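Local coordinates for ankyrin repeat domain protein (Legionella pneumophila subsp. pneumophila, PDB 6MCA) that is a cysteine protease-like bacterial effector with ankyrin repeats and interacts with the host LARP7 component of the 7SK snRNP complex, at residues P36-Y41 with I75-D80; Y54-L59 with K83-G88; L92-D97 with Y234-R239; P114-Y117 with C123-V126. All blocks are in the same frame, centred on the assembly; numbering follows the deposited sequence. Where two conformers were deposited one is given.

Contact 1 of 4, residues P36-Y41 with I75-D80; sequences PDFDAY and IARKVD
In the N-terminal helical part of the chain, probably continuous with the ankyrin repeats, F38 and D39, in the first turn of helix 38-43, receive the arm of R77, which leaves the end of helix 68-76. The two backbones stay well apart, F38 CA and R77 CA lying 9.1 Å from each other, and the arginine spans the gap. Its chain is bent about the CG-CD bond (chi3 120°), bringing the guanidinium over the base of the phenylalanine: R77 NE is 3.4 Å from F38 CB, which lies over one guanidinium face. Further out, R77 NH2 comes to 3.5 Å from F38 CD2, with ring and guanidinium planes 26° apart. The edge of the same group serves the charge: R77 NH1 donates to D39 OD1 at 3.2 Å, a bent salt bridge (138° at the hydrogen). The acceptor lies close to the guanidinium plane, whereas the donor approaches from well above the carboxylate plane. R77 was modelled in two conformers; the bridge forms in the one described here, and its weight is doubtful. The F38 ring itself is buried against I70, Q73 and L74 of helix 68-76, while P36 O sits over the rim of one ring face. A buried ring and an arginine that together bridge two helices are consistent with the stacked helices of an ankyrin-like solenoid.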
loop_
_atom_site.group_PDB
_atom_site.type_symbol
_atom_site.label_atom_id
_atom_site.label_comp_id
_atom_site.label_asym_id
_atom_site.label_seq_id
_atom_site.Cartn_x
_atom_site.Cartn_y
_atom_site.Cartn_z
ATOM N N PRO A 36 29.093 20.066 2.528
ATOM C CA PRO A 36 28.809 21.427 2.065
ATOM C C PRO A 36 29.563 22.472 2.874
ATOM O O PRO A 36 29.948 22.260 4.026
ATOM C CB PRO A 36 27.294 21.566 2.266
ATOM C CG PRO A 36 26.787 20.162 2.415
ATOM C CD PRO A 36 27.896 19.407 3.071
ATOM N N ASP A 37 29.774 23.623 2.234
ATOM C CA ASP A 37 30.320 24.803 2.904
ATOM C C ASP A 37 29.140 25.576 3.487
ATOM O O ASP A 37 28.631 26.537 2.905
ATOM C CB ASP A 37 31.138 25.643 1.930
ATOM C CG ASP A 37 31.862 26.794 2.608
ATOM O OD1 ASP A 37 31.761 26.927 3.846
ATOM O OD2 ASP A 37 32.536 27.568 1.897
ATOM N N PHE A 38 28.699 25.130 4.668
ATOM C CA PHE A 38 27.478 25.663 5.266
ATOM C C PHE A 38 27.558 27.171 5.461
ATOM O O PHE A 38 26.560 27.881 5.277
ATOM C CB PHE A 38 27.203 24.973 6.604
ATOM C CG PHE A 38 27.151 23.475 6.518
ATOM C CD1 PHE A 38 26.039 22.834 5.996
ATOM C CD2 PHE A 38 28.214 22.707 6.967
ATOM C CE1 PHE A 38 25.988 21.454 5.920
ATOM C CE2 PHE A 38 28.169 21.327 6.893
ATOM C CZ PHE A 38 27.056 20.700 6.369
ATOM N N ASP A 39 28.733 27.679 5.832
ATOM C CA ASP A 39 28.872 29.111 6.078
ATOM C C ASP A 39 28.677 29.915 4.799
ATOM O O ASP A 39 28.085 31.000 4.827
ATOM C CB ASP A 39 30.233 29.404 6.706
ATOM C CG ASP A 39 30.285 29.039 8.179
ATOM O OD1 ASP A 39 29.241 29.146 8.858
ATOM O OD2 ASP A 39 31.367 28.640 8.657
ATOM N N ALA A 40 29.158 29.397 3.665
ATOM C CA ALA A 40 28.958 30.095 2.398
ATOM C C ALA A 40 27.482 30.137 2.017
ATOM O O ALA A 40 26.998 31.151 1.499
ATOM C CB ALA A 40 29.780 29.428 1.295
ATOM N N TYR A 41 26.752 29.048 2.267
ATOM C CA TYR A 41 25.324 29.037 1.966
ATOM C C TYR A 41 24.546 29.947 2.907
ATOM O O TYR A 41 23.550 30.554 2.496
ATOM C CB TYR A 41 24.783 27.608 2.034
ATOM C CG TYR A 41 25.273 26.727 0.910
ATOM C CD1 TYR A 41 24.801 26.892 -0.386
ATOM C CD2 TYR A 41 26.218 25.734 1.142
ATOM C CE1 TYR A 41 25.253 26.091 -1.418
ATOM C CE2 TYR A 41 26.675 24.931 0.117
ATOM C CZ TYR A 41 26.189 25.112 -1.160
ATOM O OH TYR A 41 26.642 24.312 -2.184
ATOM N N ILE A 75 22.712 18.814 12.245
ATOM C CA ILE A 75 22.120 18.807 13.579
ATOM C C ILE A 75 22.898 19.726 14.510
ATOM O O ILE A 75 22.315 20.407 15.363
ATOM C CB ILE A 75 22.048 17.367 14.122
ATOM C CG1 ILE A 75 21.033 16.549 13.321
ATOM C CG2 ILE A 75 21.686 17.359 15.599
ATOM C CD1 ILE A 75 21.150 15.057 13.531
ATOM N N ALA A 76 24.225 19.771 14.356
ATOM C CA ALA A 76 25.032 20.704 15.135
ATOM C C ALA A 76 24.619 22.147 14.883
ATOM O O ALA A 76 24.675 22.977 15.797
ATOM C CB ALA A 76 26.514 20.511 14.817
ATOM N N ARG A 77 24.204 22.469 13.662
ATOM C CA ARG A 77 23.724 23.804 13.342
ATOM C C ARG A 77 22.234 23.967 13.631
ATOM O O ARG A 77 21.608 24.903 13.120
ATOM C CB ARG A 77 24.054 24.135 11.886
ATOM C CG ARG A 77 25.538 23.948 11.579
ATOM C CD ARG A 77 25.880 24.222 10.127
ATOM N NE ARG A 77 26.852 25.304 9.994
ATOM C CZ ARG A 77 28.169 25.130 10.024
ATOM N NH1 ARG A 77 28.981 26.171 9.894
ATOM N NH2 ARG A 77 28.675 23.916 10.188
ATOM N N LYS A 78 21.663 23.065 14.437
ATOM C CA LYS A 78 20.309 23.198 14.989
ATOM C C LYS A 78 19.243 23.367 13.905
ATOM O O LYS A 78 18.388 24.253 13.976
ATOM C CB LYS A 78 20.243 24.340 16.007
ATOM C CG LYS A 78 20.574 23.923 17.437
ATOM C CD LYS A 78 22.055 23.624 17.610
ATOM N N VAL A 79 19.283 22.486 12.904
ATOM C CA VAL A 79 18.185 22.436 11.945
ATOM C C VAL A 79 16.953 21.823 12.605
ATOM O O VAL A 79 17.033 21.116 13.618
ATOM C CB VAL A 79 18.582 21.653 10.683
ATOM C CG1 VAL A 79 19.776 22.302 10.001
ATOM C CG2 VAL A 79 18.875 20.199 11.026
ATOM N N ASP A 80 15.789 22.110 12.024
ATOM C CA ASP A 80 14.548 21.500 12.486
ATOM C C ASP A 80 14.578 20.016 12.138
ATOM O O ASP A 80 14.407 19.638 10.974
ATOM C CB ASP A 80 13.345 22.196 11.853
ATOM C CG ASP A 80 12.016 21.680 12.387
ATOM O OD1 ASP A 80 12.012 20.722 13.191
ATOM O OD2 ASP A 80 10.968 22.240 12.002
#

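Contact 2 of 4, residues Y54-L59 with K83-G88; sequences YGFTPL and KPDVTG
D85, which opens a beta turn of the ankyrin-repeat region, packs against G55 and F56, just before T57, the N-cap of helix 58-65. Its CB lies 3.5 Å from the carbonyl oxygen of G55. Beyond CB the chain turns in between the backbone N and the carbonyl carbon (chi1 55°), and the carboxylate runs alongside the phenylalanine. OD2 reaches the ring edge, 4.0 Å from F56 CE1, with carboxylate and ring planes almost perpendicular; it also pairs with the indole of W94. OD1 turns back on its own loop and accepts from T87 N at 2.9 Å, an Asx turn that would help to hold the rotation of the carboxylate. T87 OG1 donates to the same oxygen on its syn side. The type I turn from D85 to G88 is consistent with the tight turn at the tip of an ankyrin hairpin. The two backbones run roughly antiparallel here, and waters fill between them: one donates to G55 O at 2.6 Å and accepts from V86 N. On the other flank, the fully extended K83 side chain passes T57, its CD 4.1 Å from T57 CG2, before NZ bonds to D49 O. T57 OG1 makes its capping bond with I60 N. A second water stands 2.7 Å from T57 OG1 and donates to K83 O at 2.7 Å.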
loop_
_atom_site.group_PDB
_atom_site.type_symbol
_atom_site.label_atom_id
_atom_site.label_comp_id
_atom_site.label_asym_id
_atom_site.label_seq_id
_atom_site.Cartn_x
_atom_site.Cartn_y
_atom_site.Cartn_z
ATOM N N TYR A 54 14.696 19.828 -5.277
ATOM C CA TYR A 54 14.105 18.501 -5.375
ATOM C C TYR A 54 12.931 18.302 -4.427
ATOM O O TYR A 54 12.351 17.213 -4.401
ATOM C CB TYR A 54 15.166 17.428 -5.109
ATOM C CG TYR A 54 16.382 17.529 -6.002
ATOM C CD1 TYR A 54 16.336 17.099 -7.322
ATOM C CD2 TYR A 54 17.576 18.051 -5.526
ATOM C CE1 TYR A 54 17.445 17.188 -8.143
ATOM C CE2 TYR A 54 18.691 18.145 -6.339
ATOM C CZ TYR A 54 18.619 17.712 -7.646
ATOM O OH TYR A 54 19.726 17.803 -8.458
ATOM N N GLY A 55 12.568 19.323 -3.654
ATOM C CA GLY A 55 11.474 19.215 -2.713
ATOM C C GLY A 55 11.852 18.722 -1.335
ATOM O O GLY A 55 10.957 18.407 -0.542
ATOM N N PHE A 56 13.143 18.651 -1.019
ATOM C CA PHE A 56 13.618 18.124 0.249
ATOM C C PHE A 56 14.425 19.182 0.991
ATOM O O PHE A 56 14.775 20.232 0.447
ATOM C CB PHE A 56 14.471 16.865 0.037
ATOM C CG PHE A 56 13.749 15.755 -0.669
ATOM C CD1 PHE A 56 12.615 15.190 -0.117
ATOM C CD2 PHE A 56 14.209 15.272 -1.884
ATOM C CE1 PHE A 56 11.947 14.170 -0.761
ATOM C CE2 PHE A 56 13.545 14.249 -2.533
ATOM C CZ PHE A 56 12.412 13.697 -1.970
ATOM N N THR A 57 14.710 18.892 2.252
ATOM C CA THR A 57 15.618 19.678 3.069
ATOM C C THR A 57 16.997 19.038 3.069
ATOM O O THR A 57 17.146 17.865 2.714
ATOM C CB THR A 57 15.093 19.783 4.507
ATOM O OG1 THR A 57 15.173 18.501 5.141
ATOM C CG2 THR A 57 13.650 20.262 4.518
ATOM N N PRO A 58 18.043 19.786 3.437
ATOM C CA PRO A 58 19.378 19.168 3.526
ATOM C C PRO A 58 19.422 17.940 4.426
ATOM O O PRO A 58 20.098 16.957 4.096
ATOM C CB PRO A 58 20.248 20.309 4.069
ATOM C CG PRO A 58 19.572 21.546 3.596
ATOM C CD PRO A 58 18.099 21.250 3.612
ATOM N N LEU A 59 18.707 17.967 5.554
ATOM C CA LEU A 59 18.680 16.807 6.439
ATOM C C LEU A 59 17.979 15.626 5.779
ATOM O O LEU A 59 18.416 14.478 5.921
ATOM C CB LEU A 59 17.998 17.169 7.757
ATOM C CG LEU A 59 18.099 16.127 8.872
ATOM C CD1 LEU A 59 19.556 15.837 9.201
ATOM C CD2 LEU A 59 17.345 16.589 10.109
ATOM N N LYS A 83 11.238 18.655 10.373
ATOM C CA LYS A 83 10.616 19.328 9.235
ATOM C C LYS A 83 10.429 18.346 8.087
ATOM O O LYS A 83 11.413 17.759 7.617
ATOM C CB LYS A 83 11.451 20.518 8.775
ATOM C CG LYS A 83 10.825 21.260 7.606
ATOM C CD LYS A 83 11.580 22.529 7.260
ATOM C CE LYS A 83 10.894 23.265 6.120
ATOM N NZ LYS A 83 11.595 24.527 5.762
ATOM N N PRO A 84 9.206 18.136 7.606
ATOM C CA PRO A 84 8.993 17.154 6.540
ATOM C C PRO A 84 8.976 17.781 5.157
ATOM O O PRO A 84 9.043 19.006 5.019
ATOM C CB PRO A 84 7.624 16.571 6.897
ATOM C CG PRO A 84 6.887 17.762 7.460
ATOM C CD PRO A 84 7.930 18.643 8.142
ATOM N N ASP A 85 8.884 16.946 4.127
ATOM C CA ASP A 85 8.618 17.426 2.778
ATOM C C ASP A 85 7.108 17.609 2.625
ATOM O O ASP A 85 6.348 17.509 3.593
ATOM C CB ASP A 85 9.217 16.474 1.745
ATOM C CG ASP A 85 8.738 15.046 1.916
ATOM O OD1 ASP A 85 7.579 14.760 1.555
ATOM O OD2 ASP A 85 9.524 14.207 2.405
ATOM N N VAL A 86 6.651 17.875 1.398
ATOM C CA VAL A 86 5.239 18.189 1.184
ATOM C C VAL A 86 4.350 16.996 1.519
ATOM O O VAL A 86 3.185 17.169 1.900
ATOM C CB VAL A 86 5.020 18.680 -0.263
ATOM C CG1 VAL A 86 5.298 17.566 -1.259
ATOM C CG2 VAL A 86 3.611 19.234 -0.440
ATOM N N THR A 87 4.878 15.776 1.406
ATOM C CA THR A 87 4.092 14.582 1.694
ATOM C C THR A 87 3.982 14.283 3.183
ATOM O O THR A 87 3.208 13.398 3.563
ATOM C CB THR A 87 4.691 13.366 0.981
ATOM O OG1 THR A 87 5.858 12.923 1.687
ATOM C CG2 THR A 87 5.076 13.722 -0.447
ATOM N N GLY A 88 4.727 14.990 4.029
ATOM C CA GLY A 88 4.717 14.737 5.452
ATOM C C GLY A 88 5.779 13.777 5.940
ATOM O O GLY A 88 5.776 13.429 7.128
HETATM O O HOH W 1 8.371 18.745 -0.716
HETATM O O HOH W 2 14.031 18.258 7.566
#

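Contact 3 of 4, residues L92-D97 with Y234-R239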
loop_
_atom_site.group_PDB
_atom_site.type_symbol
_atom_site.label_atom_id
_atom_site.label_comp_id
_atom_site.label_asym_id
_atom_site.label_seq_id
_atom_site.Cartn_x
_atom_site.Cartn_y
_atom_site.Cartn_z
ATOM N N LEU A 92 13.052 11.254 9.901
ATOM C CA LEU A 92 12.967 9.931 10.507
ATOM C C LEU A 92 12.239 8.953 9.594
ATOM O O LEU A 92 12.624 7.782 9.502
ATOM C CB LEU A 92 12.273 10.017 11.866
ATOM C CG LEU A 92 12.339 8.749 12.718
ATOM C CD1 LEU A 92 13.784 8.390 13.026
ATOM C CD2 LEU A 92 11.544 8.926 13.998
ATOM N N HIS A 93 11.182 9.413 8.917
ATOM C CA HIS A 93 10.504 8.577 7.931
ATOM C C HIS A 93 11.482 8.084 6.874
ATOM O O HIS A 93 11.499 6.897 6.528
ATOM C CB HIS A 93 9.365 9.357 7.271
ATOM C CG HIS A 93 8.075 9.320 8.030
ATOM N ND1 HIS A 93 7.701 10.312 8.908
ATOM C CD2 HIS A 93 7.063 8.419 8.025
ATOM C CE1 HIS A 93 6.517 10.022 9.419
ATOM N NE2 HIS A 93 6.108 8.878 8.900
ATOM N N TRP A 94 12.315 8.987 6.354
ATOM C CA TRP A 94 13.249 8.617 5.296
ATOM C C TRP A 94 14.325 7.672 5.810
ATOM O O TRP A 94 14.715 6.728 5.112
ATOM C CB TRP A 94 13.877 9.872 4.693
ATOM C CG TRP A 94 12.898 10.701 3.929
ATOM C CD1 TRP A 94 12.288 11.846 4.350
ATOM C CD2 TRP A 94 12.402 10.444 2.611
ATOM N NE1 TRP A 94 11.448 12.322 3.373
ATOM C CE2 TRP A 94 11.498 11.477 2.295
ATOM C CE3 TRP A 94 12.636 9.440 1.666
ATOM C CZ2 TRP A 94 10.830 11.536 1.075
ATOM C CZ3 TRP A 94 11.972 9.501 0.455
ATOM C CH2 TRP A 94 11.079 10.541 0.170
ATOM N N ALA A 95 14.822 7.910 7.026
ATOM C CA ALA A 95 15.834 7.022 7.589
ATOM C C ALA A 95 15.269 5.630 7.838
ATOM O O ALA A 95 15.948 4.623 7.602
ATOM C CB ALA A 95 16.389 7.612 8.884
ATOM N N VAL A 96 14.021 5.552 8.301
ATOM C CA VAL A 96 13.430 4.265 8.646
ATOM C C VAL A 96 13.059 3.489 7.388
ATOM O O VAL A 96 13.283 2.274 7.304
ATOM C CB VAL A 96 12.219 4.479 9.571
ATOM C CG1 VAL A 96 11.315 3.266 9.564
ATOM C CG2 VAL A 96 12.689 4.787 10.985
ATOM N N ASP A 97 12.498 4.171 6.385
ATOM C CA ASP A 97 12.193 3.507 5.122
ATOM C C ASP A 97 13.445 2.963 4.444
ATOM O O ASP A 97 13.347 2.025 3.645
ATOM C CB ASP A 97 11.459 4.467 4.182
ATOM C CG ASP A 97 10.140 4.952 4.757
ATOM O OD1 ASP A 97 9.753 4.480 5.848
ATOM O OD2 ASP A 97 9.490 5.807 4.120
ATOM N N TYR A 234 13.836 3.795 -5.240
ATOM C CA TYR A 234 14.748 4.611 -6.032
ATOM C C TYR A 234 14.028 5.728 -6.774
ATOM O O TYR A 234 14.677 6.688 -7.201
ATOM C CB TYR A 234 15.509 3.738 -7.032
ATOM C CG TYR A 234 16.382 2.680 -6.397
ATOM C CD1 TYR A 234 16.811 2.799 -5.081
ATOM C CD2 TYR A 234 16.779 1.559 -7.115
ATOM C CE1 TYR A 234 17.608 1.832 -4.498
ATOM C CE2 TYR A 234 17.576 0.587 -6.541
ATOM C CZ TYR A 234 17.988 0.729 -5.233
ATOM O OH TYR A 234 18.781 -0.236 -4.657
ATOM N N GLN A 235 12.704 5.629 -6.938
ATOM C CA GLN A 235 11.965 6.711 -7.575
ATOM C C GLN A 235 12.014 7.995 -6.758
ATOM O O GLN A 235 11.847 9.080 -7.324
ATOM C CB GLN A 235 10.512 6.294 -7.809
ATOM C CG GLN A 235 10.342 5.220 -8.872
ATOM C CD GLN A 235 8.887 4.948 -9.199
ATOM O OE1 GLN A 235 8.005 5.120 -8.358
ATOM N NE2 GLN A 235 8.628 4.521 -10.430
ATOM N N HIS A 236 12.245 7.897 -5.446
ATOM C CA HIS A 236 12.333 9.088 -4.612
ATOM C C HIS A 236 13.711 9.734 -4.652
ATOM O O HIS A 236 13.844 10.899 -4.261
ATOM C CB HIS A 236 11.974 8.749 -3.164
ATOM C CG HIS A 236 10.561 8.289 -2.983
ATOM N ND1 HIS A 236 9.491 9.158 -2.972
ATOM C CD2 HIS A 236 10.044 7.052 -2.801
ATOM C CE1 HIS A 236 8.375 8.476 -2.794
ATOM N NE2 HIS A 236 8.682 7.195 -2.686
ATOM N N HIS A 237 14.727 9.013 -5.108
ATOM C CA HIS A 237 16.081 9.549 -5.108
ATOM C C HIS A 237 16.184 10.716 -6.085
ATOM O O HIS A 237 15.698 10.615 -7.218
ATOM C CB HIS A 237 17.086 8.461 -5.474
ATOM C CG HIS A 237 18.477 8.741 -4.999
ATOM N ND1 HIS A 237 19.264 9.733 -5.544
ATOM C CD2 HIS A 237 19.221 8.161 -4.028
ATOM C CE1 HIS A 237 20.433 9.751 -4.929
ATOM N NE2 HIS A 237 20.433 8.806 -4.006
ATOM N N PRO A 238 16.798 11.834 -5.689
ATOM C CA PRO A 238 16.871 12.991 -6.595
ATOM C C PRO A 238 17.777 12.780 -7.798
ATOM O O PRO A 238 17.582 13.456 -8.816
ATOM C CB PRO A 238 17.402 14.112 -5.691
ATOM C CG PRO A 238 18.103 13.402 -4.578
ATOM C CD PRO A 238 17.343 12.133 -4.355
ATOM N N ARG A 239 18.753 11.872 -7.722
ATOM C CA ARG A 239 19.690 11.679 -8.831
ATOM C C ARG A 239 20.308 10.287 -8.690
ATOM O O ARG A 239 21.179 10.080 -7.843
ATOM C CB ARG A 239 20.756 12.765 -8.839
ATOM C CG ARG A 239 21.884 12.539 -9.833
ATOM C CD ARG A 239 23.059 13.459 -9.540
ATOM N NE ARG A 239 22.645 14.858 -9.458
ATOM C CZ ARG A 239 23.399 15.835 -8.966
ATOM N NH1 ARG A 239 22.936 17.078 -8.932
ATOM N NH2 ARG A 239 24.614 15.572 -8.504
#
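W94 NE1 hydrogen-bonds to D85 OD2, which helps to hold the indole of helix 91-97 with the far rim of its benzo ring against H236. There W94 CZ3 lies 3.7 Å from H236 CB, while W94 CH2 approaches H236 ND1 to 3.8 Å. The pair is an offset edge-to-face stack, the tryptophan edge directed at the imidazole face, with centroids of the W94 six-membered ring and the H236 ring 5.4 Å apart and planes at 75°. H236 is held from its other end, where NE2 bonds to E189 OE2 of helix 188-202. The indole is further enclosed by R89 in a cation-pi contact, by the edge-to-face ring of F56 and by I60, A63 and I64. Next along the loop, H237 NE2 hydrogen-bonds to a tartaric acid molecule, probably from the crystallisation liquor. The contact is thus an edge-to-face aromatic pair joining the first helix of a predicted ankyrin repeat to the loop between helices 215-233 and 242-251.

Contact 4 of 4, residues P114-Y117 with C123-V126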
loop_
_atom_site.group_PDB
_atom_site.type_symbol
_atom_site.label_atom_id
_atom_site.label_comp_id
_atom_site.label_asym_id
_atom_site.label_seq_id
_atom_site.Cartn_x
_atom_site.Cartn_y
_atom_site.Cartn_z
ATOM N N PRO A 114 9.190 9.951 17.112
ATOM C CA PRO A 114 9.020 8.567 16.643
ATOM C C PRO A 114 7.594 8.224 16.253
ATOM O O PRO A 114 7.368 7.135 15.711
ATOM C CB PRO A 114 9.476 7.737 17.848
ATOM C CG PRO A 114 9.131 8.596 19.021
ATOM C CD PRO A 114 9.346 10.024 18.575
ATOM N N ASN A 115 6.629 9.109 16.510
ATOM C CA ASN A 115 5.231 8.860 16.177
ATOM C C ASN A 115 4.710 9.829 15.123
ATOM O O ASN A 115 3.494 9.994 14.984
ATOM C CB ASN A 115 4.362 8.925 17.434
ATOM C CG ASN A 115 4.645 7.786 18.393
ATOM O OD1 ASN A 115 4.280 6.639 18.136
ATOM N ND2 ASN A 115 5.297 8.098 19.508
ATOM N N ALA A 116 5.604 10.479 14.382
ATOM C CA ALA A 116 5.178 11.358 13.305
ATOM C C ALA A 116 4.522 10.546 12.196
ATOM O O ALA A 116 4.934 9.421 11.902
ATOM C CB ALA A 116 6.366 12.143 12.752
ATOM N N TYR A 117 3.487 11.116 11.588
ATOM C CA TYR A 117 2.790 10.470 10.488
ATOM C C TYR A 117 2.721 11.421 9.302
ATOM O O TYR A 117 2.786 12.644 9.450
ATOM C CB TYR A 117 1.377 10.011 10.888
ATOM C CG TYR A 117 0.543 11.044 11.612
ATOM C CD1 TYR A 117 0.708 11.274 12.973
ATOM C CD2 TYR A 117 -0.424 11.778 10.938
ATOM C CE1 TYR A 117 -0.059 12.213 13.638
ATOM C CE2 TYR A 117 -1.196 12.718 11.594
ATOM C CZ TYR A 117 -1.009 12.932 12.943
ATOM O OH TYR A 117 -1.775 13.866 13.601
ATOM N N CYS A 123 2.400 6.458 9.807
ATOM C CA CYS A 123 3.382 6.766 10.834
ATOM C C CYS A 123 4.716 6.083 10.533
ATOM O O CYS A 123 4.859 5.323 9.572
ATOM C CB CYS A 123 2.854 6.372 12.212
ATOM S SG CYS A 123 2.825 4.599 12.549
ATOM N N VAL A 124 5.707 6.359 11.385
ATOM C CA VAL A 124 7.076 5.908 11.146
ATOM C C VAL A 124 7.176 4.387 11.169
ATOM O O VAL A 124 7.999 3.800 10.457
ATOM C CB VAL A 124 8.018 6.558 12.181
ATOM C CG1 VAL A 124 9.447 6.063 12.013
ATOM C CG2 VAL A 124 7.961 8.074 12.069
ATOM N N LEU A 125 6.336 3.722 11.965
ATOM C CA LEU A 125 6.447 2.281 12.167
ATOM C C LEU A 125 5.826 1.450 11.050
ATOM O O LEU A 125 6.074 0.241 11.003
ATOM C CB LEU A 125 5.790 1.889 13.494
ATOM C CG LEU A 125 6.641 1.876 14.764
ATOM C CD1 LEU A 125 5.753 1.633 15.974
ATOM C CD2 LEU A 125 7.731 0.823 14.678
ATOM N N VAL A 126 5.040 2.057 10.157
ATOM C CA VAL A 126 4.199 1.283 9.243
ATOM C C VAL A 126 5.045 0.386 8.346
ATOM O O VAL A 126 4.808 -0.825 8.244
ATOM C CB VAL A 126 3.304 2.223 8.416
ATOM C CG1 VAL A 126 2.703 1.479 7.231
ATOM C CG2 VAL A 126 2.211 2.815 9.290
HETATM O O HOH W 3 5.381 5.428 14.305
#
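A116 and Y117 meet C123 and V124 within the loop that joins helix 101-109 to helix 126-131, in the position of an ankyrin-repeat hairpin. The tight part is the end next to the hairpin tip, where Y117 and C123 form a single beta bridge with their CA atoms 3.8 Å apart. A116 O is pressed against the opposite arm, 123-126: C123 CA approaches it to 3.3 Å in a CA-H...O contact, and V124 CG2 also comes to 3.3 Å. The valine methyl is put there by the torsion that leaves CG1 anti to the backbone N (chi1 177°), with CG2 lying beside that N. V124 also packs on L92, H93 and V96 of helix 91-97, and A116 touches H93. Near P114 the two backbones are looser. V124 CB is still 3.6 Å from P114 O, but a water enters the gap beside it, donating to P114 O at 3.0 Å and accepting from L125 N at 3.0 Å. The Y117 ring leads away from the bridge to meet F149, and N115 is tied by its amide to K146 N and G144 O in the loop after helix 134-142. C123 stands just ahead of helix 126-131, at the head of a type I turn running to V126. With chi1 74° its sulfur folds back over the turn, and C123 SG accepts a weak capping bond from L125 N at 3.7 Å.

From the N terminus, contact 1 closes a loop of 33 residues, joining helix 38-43 to the end of helix 68-76. Contact 2 opens within that loop and closes beyond it, so the two cross; it joins the lead into helix 58-65 to the loop before helix 91-97, and touches contact 1 through V79 and L59. Contact 3 then spans 136 residues, connecting helix 91-97 to a distant part of the chain at 234-239. Contact 4 lies wholly within that span and closes the short loop before helix 126-131. Contacts 2 and 3 adjoin through F56 and W94, with Y54 packing on P238, and contacts 3 and 4 adjoin through H93 and V96.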